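Local coordinates for ribose ABC transporter, substrate binding protein (Conexibacter woesei, PDB 4KQ9) that probably binds ribose or a related carbohydrate outside the cell membrane and hands it to an ABC transporter for uptake, at residues A240-G252 / V287-N298. The protein carries 1 engineered substitution. Sequence-based numbering, arbitrary orientation. Where two conformers were deposited one is given.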
loop_
_atom_site.group_PDB
_atom_site.type_symbol
_atom_site.label_atom_id
_atom_site.label_comp_id
_atom_site.label_asym_id
_atom_site.label_seq_id
_atom_site.Cartn_x
_atom_site.Cartn_y
_atom_site.Cartn_z
ATOM N N ALA A 240 -8.167 -9.664 -13.374
ATOM C CA ALA A 240 -6.966 -10.389 -13.857
ATOM C C ALA A 240 -5.836 -10.431 -12.845
ATOM O O ALA A 240 -5.114 -11.422 -12.798
ATOM C CB ALA A 240 -6.447 -9.796 -15.157
ATOM N N LEU A 241 -5.599 -9.325 -12.136
ATOM C CA LEU A 241 -4.423 -9.205 -11.254
ATOM C C LEU A 241 -4.732 -8.284 -10.098
ATOM O O LEU A 241 -5.381 -7.219 -10.282
ATOM C CB LEU A 241 -3.254 -8.603 -12.014
ATOM C CG LEU A 241 -1.898 -8.324 -11.338
ATOM C CD1 LEU A 241 -1.166 -9.626 -11.322
ATOM C CD2 LEU A 241 -0.982 -7.357 -12.120
ATOM N N THR A 242 -4.282 -8.651 -8.930
ATOM C CA THR A 242 -4.165 -7.678 -7.860
ATOM C C THR A 242 -2.787 -7.785 -7.218
ATOM O O THR A 242 -2.070 -8.804 -7.404
ATOM C CB THR A 242 -5.287 -7.893 -6.826
ATOM O OG1 THR A 242 -5.275 -6.840 -5.859
ATOM C CG2 THR A 242 -5.164 -9.219 -6.117
ATOM N N VAL A 243 -2.407 -6.790 -6.432
ATOM C CA VAL A 243 -1.090 -6.783 -5.828
ATOM C C VAL A 243 -1.253 -6.624 -4.310
ATOM O O VAL A 243 -1.938 -5.686 -3.856
ATOM C CB VAL A 243 -0.204 -5.681 -6.404
ATOM C CG1 VAL A 243 1.253 -5.733 -5.827
ATOM C CG2 VAL A 243 -0.121 -5.844 -7.905
ATOM N N SER A 244 -0.626 -7.510 -3.526
ATOM C CA SER A 244 -0.536 -7.333 -2.038
ATOM C C SER A 244 0.669 -6.483 -1.646
ATOM O O SER A 244 1.758 -6.655 -2.210
ATOM C CB SER A 244 -0.429 -8.656 -1.370
ATOM O OG SER A 244 -0.124 -8.459 -0.021
ATOM N N GLN A 245 0.446 -5.537 -0.724
ATOM C CA GLN A 245 1.514 -4.745 -0.159
ATOM C C GLN A 245 2.040 -5.367 1.107
ATOM O O GLN A 245 2.794 -4.738 1.785
ATOM C CB GLN A 245 0.959 -3.384 0.176
ATOM C CG GLN A 245 0.595 -2.590 -1.055
ATOM C CD GLN A 245 0.243 -1.151 -0.661
ATOM O OE1 GLN A 245 -0.906 -0.738 -0.774
ATOM N NE2 GLN A 245 1.209 -0.422 -0.138
ATOM N N CYS A 246 1.619 -6.594 1.445
ATOM C CA CYS A 246 2.264 -7.403 2.495
ATOM C C CYS A 246 2.294 -6.710 3.859
ATOM O O CYS A 246 3.357 -6.506 4.449
ATOM C CB CYS A 246 3.665 -7.734 2.052
ATOM S SG CYS A 246 3.685 -8.802 0.576
ATOM N N ALA A 247 1.120 -6.309 4.305
ATOM C CA ALA A 247 0.953 -5.509 5.527
ATOM C C ALA A 247 1.589 -6.175 6.714
ATOM O O ALA A 247 2.276 -5.537 7.540
ATOM C CB ALA A 247 -0.507 -5.308 5.786
ATOM N N TYR A 248 1.366 -7.472 6.838
ATOM C CA TYR A 248 1.920 -8.224 7.963
ATOM C C TYR A 248 3.455 -8.180 8.011
ATOM O O TYR A 248 4.065 -7.962 9.087
ATOM C CB TYR A 248 1.446 -9.689 7.902
ATOM C CG TYR A 248 1.766 -10.452 9.193
ATOM C CD1 TYR A 248 0.907 -10.424 10.266
ATOM C CD2 TYR A 248 2.917 -11.213 9.297
ATOM C CE1 TYR A 248 1.199 -11.134 11.448
ATOM C CE2 TYR A 248 3.209 -11.917 10.450
ATOM C CZ TYR A 248 2.348 -11.850 11.512
ATOM O OH TYR A 248 2.648 -12.560 12.632
ATOM N N GLU A 249 4.089 -8.408 6.860
ATOM C CA GLU A 249 5.513 -8.301 6.752
ATOM C C GLU A 249 6.049 -6.900 7.013
ATOM O O GLU A 249 7.161 -6.763 7.569
ATOM C CB GLU A 249 5.934 -8.772 5.381
ATOM C CG GLU A 249 7.387 -9.181 5.298
ATOM C CD GLU A 249 7.752 -10.076 4.080
ATOM O OE1 GLU A 249 6.905 -10.454 3.191
ATOM O OE2 GLU A 249 8.953 -10.458 4.060
ATOM N N GLN A 250 5.335 -5.864 6.553
ATOM C CA GLN A 250 5.753 -4.536 6.807
ATOM C C GLN A 250 5.971 -4.322 8.324
ATOM O O GLN A 250 6.951 -3.673 8.752
ATOM C CB GLN A 250 4.761 -3.509 6.281
ATOM C CG GLN A 250 4.689 -3.463 4.758
ATOM C CD GLN A 250 4.184 -2.122 4.240
ATOM O OE1 GLN A 250 4.545 -1.088 4.764
ATOM N NE2 GLN A 250 3.371 -2.138 3.228
ATOM N N GLY A 251 4.997 -4.770 9.095
ATOM C CA GLY A 251 5.023 -4.599 10.560
ATOM C C GLY A 251 6.207 -5.286 11.197
ATOM O O GLY A 251 6.874 -4.684 12.015
ATOM N N GLY A 252 6.526 -6.484 10.725
ATOM C CA GLY A 252 7.685 -7.234 11.207
ATOM C C GLY A 252 8.997 -6.542 10.863
ATOM O O GLY A 252 9.908 -6.448 11.660
ATOM N N VAL A 287 0.349 -19.452 -5.514
ATOM C CA VAL A 287 1.004 -18.380 -4.761
ATOM C C VAL A 287 0.543 -18.391 -3.319
ATOM O O VAL A 287 1.342 -18.368 -2.317
ATOM C CB VAL A 287 0.744 -17.035 -5.429
ATOM C CG1 VAL A 287 1.042 -15.911 -4.474
ATOM C CG2 VAL A 287 1.543 -16.908 -6.703
HETATM N N MSE A 288 -0.760 -18.486 -3.157
HETATM C CA MSE A 288 -1.307 -18.328 -1.823
HETATM C C MSE A 288 -1.058 -19.470 -0.865
HETATM O O MSE A 288 -1.247 -19.308 0.354
HETATM C CB MSE A 288 -2.800 -17.991 -1.910
HETATM C CG MSE A 288 -2.965 -16.489 -2.246
HETATM SE SE MSE A 288 -4.933 -16.163 -2.178
HETATM C CE MSE A 288 -5.288 -16.033 -0.233
ATOM N N SER A 289 -0.620 -20.609 -1.363
ATOM C CA SER A 289 -0.284 -21.711 -0.479
ATOM C C SER A 289 1.209 -21.755 -0.154
ATOM O O SER A 289 1.656 -22.598 0.631
ATOM C CB SER A 289 -0.709 -22.989 -1.143
ATOM O OG SER A 289 -0.089 -23.046 -2.407
ATOM N N GLY A 290 1.971 -20.843 -0.761
ATOM C CA GLY A 290 3.407 -20.724 -0.551
ATOM C C GLY A 290 3.888 -19.968 0.694
ATOM O O GLY A 290 3.165 -19.224 1.407
ATOM N N ALA A 291 5.174 -20.128 0.922
ATOM C CA ALA A 291 5.815 -19.563 2.097
ATOM C C ALA A 291 5.972 -18.072 1.978
ATOM O O ALA A 291 5.879 -17.375 2.968
ATOM C CB ALA A 291 7.168 -20.228 2.288
ATOM N N ALA A 292 6.212 -17.554 0.775
ATOM C CA ALA A 292 6.365 -16.094 0.633
ATOM C C ALA A 292 5.061 -15.411 0.953
ATOM O O ALA A 292 5.053 -14.390 1.669
ATOM C CB ALA A 292 6.790 -15.716 -0.726
ATOM N N TRP A 293 3.965 -15.992 0.492
ATOM C CA TRP A 293 2.624 -15.471 0.868
ATOM C C TRP A 293 2.387 -15.549 2.344
ATOM O O TRP A 293 1.792 -14.626 2.944
ATOM C CB TRP A 293 1.493 -16.148 0.120
ATOM C CG TRP A 293 0.153 -15.639 0.450
ATOM C CD1 TRP A 293 -0.724 -16.139 1.349
ATOM C CD2 TRP A 293 -0.451 -14.468 -0.089
ATOM N NE1 TRP A 293 -1.873 -15.362 1.395
ATOM C CE2 TRP A 293 -1.713 -14.315 0.530
ATOM C CE3 TRP A 293 -0.047 -13.539 -1.046
ATOM C CZ2 TRP A 293 -2.600 -13.284 0.185
ATOM C CZ3 TRP A 293 -0.901 -12.515 -1.359
ATOM C CH2 TRP A 293 -2.173 -12.396 -0.743
ATOM N N GLU A 294 2.812 -16.626 2.984
ATOM C CA GLU A 294 2.586 -16.666 4.420
ATOM C C GLU A 294 3.395 -15.599 5.210
ATOM O O GLU A 294 2.906 -15.071 6.197
ATOM C CB GLU A 294 2.951 -18.054 5.002
ATOM C CG GLU A 294 2.659 -18.035 6.509
ATOM C CD GLU A 294 2.993 -19.306 7.249
ATOM O OE1 GLU A 294 3.885 -20.042 6.785
ATOM O OE2 GLU A 294 2.384 -19.532 8.323
ATOM N N ARG A 295 4.651 -15.336 4.817
ATOM C CA ARG A 295 5.371 -14.226 5.420
ATOM C C ARG A 295 4.714 -12.885 5.094
ATOM O O ARG A 295 4.730 -11.963 5.914
ATOM C CB ARG A 295 6.838 -14.231 4.990
ATOM C CG ARG A 295 7.605 -15.443 5.487
ATOM C CD ARG A 295 9.133 -15.340 5.204
ATOM N NE ARG A 295 9.388 -15.372 3.767
ATOM C CZ ARG A 295 9.695 -16.472 3.080
ATOM N NH1 ARG A 295 9.827 -17.622 3.712
ATOM N NH2 ARG A 295 9.852 -16.426 1.763
ATOM N N CYS A 296 4.169 -12.754 3.891
ATOM C CA CYS A 296 3.619 -11.462 3.377
ATOM C C CYS A 296 2.343 -11.023 4.119
ATOM O O CYS A 296 2.229 -9.886 4.583
ATOM C CB CYS A 296 3.377 -11.613 1.857
ATOM S SG CYS A 296 2.373 -10.384 1.018
ATOM N N GLU A 297 1.413 -11.949 4.292
ATOM C CA GLU A 297 0.120 -11.678 4.917
ATOM C C GLU A 297 -0.214 -12.509 6.186
ATOM O O GLU A 297 -1.089 -12.112 6.895
ATOM C CB GLU A 297 -1.000 -11.987 3.913
ATOM C CG GLU A 297 -1.010 -11.149 2.640
ATOM C CD GLU A 297 -1.377 -9.669 2.848
ATOM O OE1 GLU A 297 -1.480 -9.181 4.002
ATOM O OE2 GLU A 297 -1.568 -8.950 1.827
ATOM N N ASN A 298 0.394 -13.659 6.378
ATOM C CA ASN A 298 0.130 -14.580 7.558
ATOM C C ASN A 298 -1.323 -15.067 7.610
ATOM O O ASN A 298 -1.946 -15.092 6.523
ATOM C CB ASN A 298 0.517 -13.908 8.875
ATOM C CG ASN A 298 0.597 -14.879 10.042
ATOM O OD1 ASN A 298 1.322 -15.855 9.985
ATOM N ND2 ASN A 298 -0.141 -14.616 11.089
HETATM O O HOH W 1 -1.505 -6.563 3.001
HETATM O O HOH W 2 6.803 -11.997 1.221
#
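Cys-246 and Cys-296 are joined by a disulfide that ties the C-terminal helix 291-297 to the hinge of this two-domain periplasmic binding protein fold, where strand 241-244 of one lobe runs into helix 247-264 of the other. The axis of helix 247-252 passes 6.9 Å from that of helix 291-297, the two inclined at 66°. Cys-246 is the N-cap residue of helix 247-264, so the link clamps the very start of that helix.

Beyond the disulfide, Tyr-248 reaches the C-terminal end of helix 291-297. Its CG lies anti to the backbone N (chi1 -169°), which brings one face of the ring against Asn-298: Asn-298 CB sits 3.5 Å from the ring centroid, almost on the normal, a CH-pi contact. The amide continues over the same face, its plane only 21° from that of the ring, with Asn-298 ND2 3.7 Å from Tyr-248 CZ. Arg-295 O comes up at the ring edge. With an alanine here instead of the tyrosine, Asn-298 would probably lose the face it stacks on and be left freer to turn.

Back toward strand 241-244, Glu-297 CG lies over one face of the Trp-293 indole, offset toward the rim, while Met-288 CG covers the opposite face. A bend at chi2 turns the Glu-297 carboxylate toward Ser-244, whose OG donates to Glu-297 OE2; the modelled 2.4 Å is unusually short and its exact value doubtful. The same OG accepts from Cys-246 N, closing an ST turn, while Glu-297 OE1 forms a salt bridge with Arg-24 of helix 20-35. A water takes the N-H of Ala-247 and donates to Glu-297 OE2. Glu-249 N donates to Cys-296 O at 3.3 Å, approaching from above the carbonyl plane rather than along a lone pair.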